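Local coordinates for protein with a SET domain within carboxy region (Cryptosporidium parvum, PDB 4LDG), which probably methylates histone H4 as a SET8-type enzyme, this chain being the carboxy-terminal part that holds the SET domain, at residues K22-L27 against C139-K144; K88-G93 against C131-I136; E102-M107 against K125-Y130. One frame throughout, in Å; residues are numbered along the deposited sequence. Where two conformers were deposited one is given.

Interaction 1 of 3, residues K22-L27 against C139-K144; sequences KLIQDL and CTLIKK
Leu23 has CG beside its backbone N and anti to the carbonyl carbon (chi1 -65°), which aims both methyls from helix 15-36 at strand 140-143. Leu27, one helical turn on, has CG anti to the backbone N instead (chi1 -155°). Its branch therefore leans over Cys139, whose sulfur is also anti to its own N and stands up to meet it. Leu27 CD2 lies 3.6 Å from Cys139 SG.

Leu23 carries most of the helix side of the contact. Its CB rests 3.6 Å from Thr140 O, and its CD2 sits obliquely against Thr140 OG1. The other methyl, CD1, reaches 3.7 Å from Ile142 CG1, the two side chains crossing at about a right angle. Leu141 leaves the strand on the other face from Thr140 and Ile142, and its tip bends back to the helix. Its CD2 ends 3.9 Å from Leu23 O and 4.2 Å from Ile24 CG1, so this methyl packs on backbone as well as on side chains. The joint is van der Waals packing, mostly apolar, and no polar pair bonds across it. Leu23 O is a helix acceptor, taken by Leu27 N at 3.0 Å.

The helix runs largely against the strand, at 143° between their directions, with the axes 7.8 Å apart. Behind the strand, Leu141 pairs through its backbone with Ile153. The arrangement is the first helix of this fragment laid along the edge of the two-stranded antiparallel sheet of 140-143 and 151-154, packed by leucine, isoleucine and cysteine side chains in this SET-domain chain.

Interaction 2 of 3, residues K88-G93 against C131-I136; sequences KRVSFG and CILNEI
The Asn134 amide is gripped at both ends by segment 88-93. Its OD1 accepts from Lys88 N at 3.1 Å, in the carbonyl plane on a lone pair and nearly straight (168° at the hydrogen). Its ND2 gives to Ser91 OG at 2.9 Å, close to the amide plane. The two bonds fix the rotation of the amide. Lys88 runs extended past Asn134 in the opposite direction, and its NZ donates to Leu133 O at 2.9 Å, an acceptor near the helix end.

Beside these polar bonds, Leu133 packs its CD1 3.5 Å from Ser91 CA, and its CB faces Ser91 CB.

The second shell sets the acceptors. Ser91 OG donates to Lys88 O at 2.6 Å, and Ser91 N bonds to the same oxygen, which ties the 3-10 turn 89-91 shut. Asn134 ND2 also bonds back to Tyr130 O. Farther out, Arg89 holds Gly93 O end-on with NH1 and NH2, while its guanidinium lies over the rim of the Phe92 ring. Glu135 has positive phi (63°), and Ile136 N bonds to Cys131 O. The whole is a 3-10 turn docked on a helix C-terminus closed by a Schellman motif.

Interaction 3 of 3, residues E102-M107 against K125-Y130; sequences EATIDM and KIIYKY
This is a helix-to-strand junction, helix 98-104 passing into strand 105-106, packed on helix 121-134 with an oblique Met-aromatic contact at one side of the joint. The side chain of Tyr130 ties the parts together. Its CG is anti to the backbone N, so from CB the ring extends toward the junction. Ring atom CD2 is the first to touch, with Ile105 CD1 at 3.6 Å. The next atom, CE2, is near both Ile105 CD1 and Met107 SD. CZ comes within 3.8 Å of Met107 SD. The sulfur is 4.9 Å from the ring centroid and 64° off the ring normal. The hydroxyl at the tip hydrogen-bonds Ser87 OG. Met107 SD lies 3.1 Å from Tyr130 OH, with CE also close.

In the conformer given, Met107 arrives there by a bent chain, with turns at both chi2 (72°) and chi3 (100°), which bring the thioether across the phenol end of Tyr130.

One helical turn earlier, Ile127 continues the apolar surface. Its CG2 approaches Ile105 CD1 at 4.1 Å, so that one methyl of Ile105 bridges Ile127 and Tyr130. Thr104 meets the helix mainly through carbon. Its OG1 is bonded to Tyr119 OH and Ile100 O. Its CB lies near Ile127 CD1, and its CG2, anti to the backbone N, meets that methyl obliquely at 3.7 Å.

In the fold
Interactions 2 and 3 are neighbours, their centres about 8 Å apart, and both use helix 121-134. Interaction 3 packs on residues 125-130, and interaction 2 on the end of the same helix. They touch directly, for example where Ser91 OG packs on Tyr130 CD1. Interaction 1 lies about 22 Å from each, centre to centre, and joins helix 15-36 to strand 140-143, which follows helix 121-134 in the chain. The order is concentric: 102-107 meets 125-130, 88-93 meets 131-136, and 22-27 meets 139-144. Each pairing encloses the one before. Helix 121-134 is thereby held by 88-93 and 102-107, and the strand after it is held by helix 15-36.

Interaction 1 of 3, residues K22-L27 against C139-K144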
loop_
_atom_site.group_PDB
_atom_site.type_symbol
_atom_site.label_atom_id
_atom_site.label_comp_id
_atom_site.label_asym_id
_atom_site.label_seq_id
_atom_site.Cartn_x
_atom_site.Cartn_y
_atom_site.Cartn_z
ATOM N N LYS A 22 0.186 -1.761 -15.493
ATOM C CA LYS A 22 -0.138 -0.490 -14.824
ATOM C C LYS A 22 1.049 -0.087 -13.957
ATOM O O LYS A 22 1.472 1.060 -13.959
ATOM C CB LYS A 22 -1.399 -0.597 -13.945
ATOM C CG LYS A 22 -2.022 0.756 -13.621
ATOM C CD LYS A 22 -2.567 0.867 -12.195
ATOM N N LEU A 23 1.606 -1.053 -13.247
ATOM C CA LEU A 23 2.753 -0.800 -12.374
ATOM C C LEU A 23 3.980 -0.375 -13.162
ATOM O O LEU A 23 4.663 0.550 -12.752
ATOM C CB LEU A 23 3.074 -2.020 -11.506
ATOM C CG LEU A 23 1.955 -2.330 -10.512
ATOM C CD1 LEU A 23 2.250 -3.665 -9.837
ATOM C CD2 LEU A 23 1.748 -1.206 -9.496
ATOM N N ILE A 24 4.249 -1.040 -14.285
ATOM C CA ILE A 24 5.377 -0.670 -15.159
ATOM C C ILE A 24 5.209 0.764 -15.677
ATOM O O ILE A 24 6.157 1.550 -15.691
ATOM C CB ILE A 24 5.551 -1.678 -16.324
ATOM C CG1 ILE A 24 6.173 -2.971 -15.790
ATOM C CG2 ILE A 24 6.457 -1.122 -17.401
ATOM C CD1 ILE A 24 6.078 -4.168 -16.706
ATOM N N GLN A 25 3.991 1.090 -16.088
ATOM C CA GLN A 25 3.669 2.422 -16.590
ATOM C C GLN A 25 3.858 3.480 -15.490
ATOM O O GLN A 25 4.387 4.572 -15.755
ATOM C CB GLN A 25 2.239 2.449 -17.140
ATOM C CG GLN A 25 2.011 3.528 -18.170
ATOM C CD GLN A 25 2.979 3.414 -19.333
ATOM O OE1 GLN A 25 3.193 2.328 -19.877
ATOM N NE2 GLN A 25 3.588 4.533 -19.708
ATOM N N ASP A 26 3.432 3.155 -14.267
ATOM C CA ASP A 26 3.651 4.030 -13.108
ATOM C C ASP A 26 5.134 4.292 -12.947
ATOM O O ASP A 26 5.563 5.442 -12.798
ATOM C CB ASP A 26 3.123 3.402 -11.808
ATOM C CG ASP A 26 3.185 4.364 -10.621
ATOM O OD1 ASP A 26 2.740 5.525 -10.785
ATOM O OD2 ASP A 26 3.663 3.959 -9.525
ATOM N N LEU A 27 5.914 3.216 -12.998
ATOM C CA LEU A 27 7.367 3.327 -12.890
ATOM C C LEU A 27 7.886 4.274 -13.978
ATOM O O LEU A 27 8.595 5.226 -13.665
ATOM C CB LEU A 27 8.046 1.965 -13.020
ATOM C CG LEU A 27 9.427 1.685 -12.400
ATOM C CD1 LEU A 27 10.264 0.878 -13.363
ATOM C CD2 LEU A 27 10.211 2.917 -12.008
ATOM N N CYS A 139 6.639 2.957 -5.272
ATOM C CA CYS A 139 6.756 2.337 -6.595
ATOM C C CYS A 139 7.046 0.845 -6.359
ATOM O O CYS A 139 8.044 0.481 -5.719
ATOM C CB CYS A 139 7.872 3.036 -7.366
ATOM S SG CYS A 139 8.345 2.289 -8.938
ATOM N N THR A 140 6.111 -0.001 -6.769
ATOM C CA THR A 140 6.296 -1.449 -6.718
ATOM C C THR A 140 6.136 -2.107 -8.093
ATOM O O THR A 140 5.618 -1.496 -9.025
ATOM C CB THR A 140 5.262 -2.114 -5.804
ATOM O OG1 THR A 140 3.969 -1.970 -6.381
ATOM C CG2 THR A 140 5.285 -1.513 -4.415
ATOM N N LEU A 141 6.582 -3.362 -8.191
ATOM C CA LEU A 141 6.361 -4.207 -9.371
ATOM C C LEU A 141 6.012 -5.634 -8.973
ATOM O O LEU A 141 6.397 -6.099 -7.887
ATOM C CB LEU A 141 7.618 -4.237 -10.232
ATOM C CG LEU A 141 8.062 -2.860 -10.687
ATOM C CD1 LEU A 141 9.445 -2.960 -11.277
ATOM C CD2 LEU A 141 7.081 -2.303 -11.704
ATOM N N ILE A 142 5.295 -6.322 -9.855
ATOM C CA ILE A 142 5.003 -7.746 -9.701
ATOM C C ILE A 142 5.969 -8.594 -10.542
ATOM O O ILE A 142 6.225 -8.287 -11.697
ATOM C CB ILE A 142 3.595 -8.084 -10.207
ATOM C CG1 ILE A 142 2.538 -7.348 -9.409
ATOM C CG2 ILE A 142 3.332 -9.590 -10.123
ATOM C CD1 ILE A 142 1.164 -7.504 -10.036
ATOM N N LYS A 143 6.485 -9.667 -9.956
ATOM C CA LYS A 143 7.276 -10.660 -10.679
ATOM C C LYS A 143 6.606 -12.015 -10.542
ATOM O O LYS A 143 6.130 -12.360 -9.457
ATOM C CB LYS A 143 8.667 -10.780 -10.085
ATOM C CG LYS A 143 9.539 -9.568 -10.284
ATOM C CD LYS A 143 10.851 -9.726 -9.525
ATOM C CE LYS A 143 11.847 -10.639 -10.233
ATOM N NZ LYS A 143 13.108 -10.775 -9.450
ATOM N N LYS A 144 6.554 -12.759 -11.646
ATOM C CA LYS A 144 6.182 -14.175 -11.633
ATOM C C LYS A 144 7.474 -14.969 -11.744
ATOM O O LYS A 144 8.537 -14.404 -11.990
ATOM C CB LYS A 144 5.220 -14.522 -12.778
#

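Interaction 2 of 3, residues K88-G93 against C131-I136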
loop_
_atom_site.group_PDB
_atom_site.type_symbol
_atom_site.label_atom_id
_atom_site.label_comp_id
_atom_site.label_asym_id
_atom_site.label_seq_id
_atom_site.Cartn_x
_atom_site.Cartn_y
_atom_site.Cartn_z
ATOM N N LYS A 88 -7.593 16.534 -2.986
ATOM C CA LYS A 88 -8.919 16.556 -2.365
ATOM C C LYS A 88 -8.876 17.379 -1.066
ATOM O O LYS A 88 -7.959 17.202 -0.250
ATOM C CB LYS A 88 -9.394 15.137 -2.056
ATOM C CG LYS A 88 -9.380 14.159 -3.225
ATOM C CD LYS A 88 -10.051 12.850 -2.794
ATOM C CE LYS A 88 -9.923 11.753 -3.845
ATOM N NZ LYS A 88 -10.193 10.422 -3.212
ATOM N N ARG A 89 -9.856 18.270 -0.873
ATOM C CA ARG A 89 -9.924 19.056 0.364
ATOM C C ARG A 89 -9.972 18.119 1.572
ATOM O O ARG A 89 -9.357 18.413 2.597
ATOM C CB ARG A 89 -11.138 19.997 0.392
ATOM C CG ARG A 89 -11.233 20.932 1.625
ATOM C CD ARG A 89 -9.984 21.774 1.754
ATOM N NE ARG A 89 -9.870 22.520 2.990
ATOM C CZ ARG A 89 -9.349 22.063 4.120
ATOM N NH1 ARG A 89 -8.908 20.802 4.251
ATOM N NH2 ARG A 89 -9.268 22.882 5.158
ATOM N N VAL A 90 -10.640 16.973 1.465
ATOM C CA VAL A 90 -10.722 16.089 2.647
ATOM C C VAL A 90 -9.416 15.411 3.021
ATOM O O VAL A 90 -9.364 14.765 4.059
ATOM C CB VAL A 90 -11.845 15.013 2.563
ATOM C CG1 VAL A 90 -13.190 15.718 2.586
ATOM C CG2 VAL A 90 -11.700 14.105 1.352
ATOM N N SER A 91 -8.376 15.572 2.204
ATOM C CA SER A 91 -7.121 14.831 2.400
ATOM C C SER A 91 -6.123 15.546 3.317
ATOM O O SER A 91 -5.076 14.987 3.655
ATOM C CB SER A 91 -6.471 14.526 1.057
ATOM O OG SER A 91 -6.009 15.703 0.426
ATOM N N PHE A 92 -6.450 16.772 3.714
ATOM C CA PHE A 92 -5.686 17.465 4.741
ATOM C C PHE A 92 -6.633 18.200 5.638
ATOM O O PHE A 92 -7.810 18.351 5.319
ATOM C CB PHE A 92 -4.657 18.411 4.147
ATOM C CG PHE A 92 -5.235 19.496 3.298
ATOM C CD1 PHE A 92 -5.404 20.768 3.806
ATOM C CD2 PHE A 92 -5.568 19.266 1.961
ATOM C CE1 PHE A 92 -5.949 21.779 3.031
ATOM C CE2 PHE A 92 -6.113 20.286 1.189
ATOM C CZ PHE A 92 -6.304 21.546 1.734
ATOM N N GLY A 93 -6.115 18.644 6.768
ATOM C CA GLY A 93 -6.919 19.335 7.766
ATOM C C GLY A 93 -6.870 20.837 7.554
ATOM O O GLY A 93 -7.303 21.347 6.517
ATOM N N CYS A 131 -1.653 10.515 1.492
ATOM C CA CYS A 131 -1.340 9.465 0.480
ATOM C C CYS A 131 -2.540 8.535 0.231
ATOM O O CYS A 131 -2.843 8.164 -0.904
ATOM C CB CYS A 131 -0.154 8.632 0.910
ATOM S SG CYS A 131 1.392 9.529 1.121
ATOM N N ILE A 132 -3.243 8.183 1.295
ATOM C CA ILE A 132 -4.397 7.312 1.146
ATOM C C ILE A 132 -5.431 7.942 0.218
ATOM O O ILE A 132 -5.922 7.298 -0.701
ATOM C CB ILE A 132 -5.049 6.982 2.497
ATOM C CG1 ILE A 132 -4.144 6.039 3.266
ATOM C CG2 ILE A 132 -6.390 6.281 2.266
ATOM C CD1 ILE A 132 -4.559 5.816 4.697
ATOM N N LEU A 133 -5.750 9.213 0.462
ATOM C CA LEU A 133 -6.868 9.863 -0.231
ATOM C C LEU A 133 -6.514 10.390 -1.616
ATOM O O LEU A 133 -7.392 10.496 -2.454
ATOM C CB LEU A 133 -7.442 10.983 0.633
ATOM C CG LEU A 133 -8.213 10.498 1.862
ATOM C CD1 LEU A 133 -8.487 11.625 2.811
ATOM C CD2 LEU A 133 -9.518 9.830 1.461
ATOM N N ASN A 134 -5.248 10.708 -1.867
ATOM C CA ASN A 134 -4.827 11.171 -3.199
ATOM C C ASN A 134 -4.089 10.097 -3.994
ATOM O O ASN A 134 -3.474 10.398 -4.991
ATOM C CB ASN A 134 -3.948 12.425 -3.056
ATOM C CG ASN A 134 -4.709 13.569 -2.450
ATOM O OD1 ASN A 134 -5.652 14.072 -3.052
ATOM N ND2 ASN A 134 -4.342 13.964 -1.239
ATOM N N GLU A 135 -4.132 8.853 -3.518
ATOM C CA GLU A 135 -3.601 7.691 -4.242
ATOM C C GLU A 135 -2.104 7.768 -4.474
ATOM O O GLU A 135 -1.630 7.449 -5.548
ATOM C CB GLU A 135 -4.319 7.483 -5.583
ATOM C CG GLU A 135 -5.828 7.331 -5.493
ATOM C CD GLU A 135 -6.294 5.942 -5.079
ATOM O OE1 GLU A 135 -5.450 5.040 -4.830
ATOM O OE2 GLU A 135 -7.528 5.740 -4.999
ATOM N N ILE A 136 -1.365 8.181 -3.464
ATOM C CA ILE A 136 0.081 8.165 -3.527
ATOM C C ILE A 136 0.529 6.804 -2.998
ATOM O O ILE A 136 -0.008 6.342 -1.994
ATOM C CB ILE A 136 0.727 9.223 -2.611
ATOM C CG1 ILE A 136 0.069 10.586 -2.753
ATOM C CG2 ILE A 136 2.229 9.321 -2.879
ATOM C CD1 ILE A 136 0.385 11.275 -4.039
#

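Interaction 3 of 3, residues E102-M107 against K125-Y130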
loop_
_atom_site.group_PDB
_atom_site.type_symbol
_atom_site.label_atom_id
_atom_site.label_comp_id
_atom_site.label_asym_id
_atom_site.label_seq_id
_atom_site.Cartn_x
_atom_site.Cartn_y
_atom_site.Cartn_z
ATOM N N GLU A 102 3.290 19.711 0.710
ATOM C CA GLU A 102 3.778 19.979 -0.630
ATOM C C GLU A 102 5.292 19.860 -0.724
ATOM O O GLU A 102 5.817 19.535 -1.784
ATOM C CB GLU A 102 3.337 21.362 -1.109
ATOM C CG GLU A 102 1.832 21.511 -1.148
ATOM C CD GLU A 102 1.334 22.294 -2.347
ATOM O OE1 GLU A 102 1.658 23.500 -2.389
ATOM O OE2 GLU A 102 0.595 21.719 -3.202
ATOM N N ALA A 103 5.987 20.119 0.383
ATOM C CA ALA A 103 7.416 19.863 0.445
ATOM C C ALA A 103 7.706 18.370 0.580
ATOM O O ALA A 103 8.698 17.886 0.057
ATOM C CB ALA A 103 8.042 20.597 1.605
ATOM N N THR A 104 6.863 17.643 1.289
ATOM C CA THR A 104 7.152 16.240 1.559
ATOM C C THR A 104 6.832 15.381 0.349
ATOM O O THR A 104 7.571 14.461 0.037
ATOM C CB THR A 104 6.380 15.767 2.790
ATOM O OG1 THR A 104 6.794 16.558 3.920
ATOM C CG2 THR A 104 6.621 14.284 3.066
ATOM N N ILE A 105 5.751 15.717 -0.355
ATOM C CA ILE A 105 5.274 14.946 -1.494
ATOM C C ILE A 105 5.350 15.767 -2.770
ATOM O O ILE A 105 4.902 16.925 -2.784
ATOM C CB ILE A 105 3.814 14.536 -1.270
ATOM C CG1 ILE A 105 3.776 13.496 -0.152
ATOM C CG2 ILE A 105 3.206 13.981 -2.566
ATOM C CD1 ILE A 105 2.489 13.459 0.590
ATOM N N ASP A 106 5.941 15.191 -3.818
ATOM C CA ASP A 106 5.999 15.841 -5.132
ATOM C C ASP A 106 4.704 15.505 -5.812
ATOM O O ASP A 106 4.479 14.345 -6.151
ATOM C CB ASP A 106 7.159 15.287 -5.947
ATOM C CG ASP A 106 7.295 15.956 -7.321
ATOM O OD1 ASP A 106 8.418 16.455 -7.615
ATOM O OD2 ASP A 106 6.288 15.972 -8.093
ATOM N N MET A 107 3.876 16.525 -6.017
ATOM C CA MET A 107 2.546 16.362 -6.593
ATOM C C MET A 107 2.555 16.122 -8.106
ATOM O O MET A 107 1.548 15.703 -8.673
ATOM C CB MET A 107 1.683 17.582 -6.252
ATOM C CG MET A 107 0.622 17.336 -5.171
ATOM S SD MET A 107 1.217 17.150 -3.478
ATOM C CE MET A 107 0.888 18.766 -2.816
ATOM N N LYS A 125 0.836 10.885 10.457
ATOM C CA LYS A 125 -0.581 10.706 10.204
ATOM C C LYS A 125 -1.074 11.649 9.095
ATOM O O LYS A 125 -1.822 11.242 8.214
ATOM C CB LYS A 125 -1.394 10.954 11.475
ATOM C CG LYS A 125 -2.903 10.755 11.295
ATOM C CD LYS A 125 -3.727 11.174 12.506
ATOM C CE LYS A 125 -5.173 10.717 12.327
ATOM N NZ LYS A 125 -6.135 11.234 13.361
ATOM N N ILE A 126 -0.652 12.901 9.130
ATOM C CA ILE A 126 -1.048 13.843 8.097
ATOM C C ILE A 126 -0.605 13.337 6.730
ATOM O O ILE A 126 -1.393 13.295 5.790
ATOM C CB ILE A 126 -0.527 15.263 8.419
ATOM C CG1 ILE A 126 -1.387 15.842 9.562
ATOM C CG2 ILE A 126 -0.539 16.166 7.190
ATOM C CD1 ILE A 126 -0.713 16.914 10.383
ATOM N N ILE A 127 0.634 12.911 6.627
ATOM C CA ILE A 127 1.158 12.384 5.365
ATOM C C ILE A 127 0.452 11.095 4.904
ATOM O O ILE A 127 0.103 10.961 3.729
ATOM C CB ILE A 127 2.687 12.144 5.467
ATOM C CG1 ILE A 127 3.408 13.468 5.779
ATOM C CG2 ILE A 127 3.245 11.523 4.180
ATOM C CD1 ILE A 127 3.254 14.525 4.695
ATOM N N TYR A 128 0.223 10.163 5.810
ATOM C CA TYR A 128 -0.462 8.924 5.466
ATOM C C TYR A 128 -1.875 9.163 4.947
ATOM O O TYR A 128 -2.275 8.652 3.898
ATOM C CB TYR A 128 -0.498 8.010 6.711
ATOM C CG TYR A 128 0.871 7.487 7.141
ATOM C CD1 TYR A 128 1.896 7.303 6.233
ATOM C CD2 TYR A 128 1.116 7.157 8.457
ATOM C CE1 TYR A 128 3.105 6.807 6.623
ATOM C CE2 TYR A 128 2.345 6.677 8.865
ATOM C CZ TYR A 128 3.333 6.480 7.934
ATOM O OH TYR A 128 4.583 5.997 8.339
ATOM N N LYS A 129 -2.615 9.965 5.686
ATOM C CA LYS A 129 -3.946 10.382 5.284
ATOM C C LYS A 129 -3.917 10.999 3.892
ATOM O O LYS A 129 -4.732 10.654 3.031
ATOM C CB LYS A 129 -4.510 11.370 6.304
ATOM C CG LYS A 129 -5.923 11.833 6.000
ATOM C CD LYS A 129 -6.611 12.466 7.206
ATOM C CE LYS A 129 -7.899 13.109 6.745
ATOM N NZ LYS A 129 -8.852 13.484 7.844
ATOM N N TYR A 130 -2.962 11.888 3.650
ATOM C CA TYR A 130 -2.857 12.485 2.328
ATOM C C TYR A 130 -2.579 11.438 1.247
ATOM O O TYR A 130 -3.164 11.496 0.178
ATOM C CB TYR A 130 -1.786 13.580 2.303
ATOM C CG TYR A 130 -1.757 14.380 1.014
ATOM C CD1 TYR A 130 -2.525 15.549 0.867
ATOM C CD2 TYR A 130 -0.970 13.981 -0.046
ATOM C CE1 TYR A 130 -2.491 16.290 -0.289
ATOM C CE2 TYR A 130 -0.939 14.701 -1.226
ATOM C CZ TYR A 130 -1.708 15.853 -1.345
ATOM O OH TYR A 130 -1.672 16.560 -2.525
#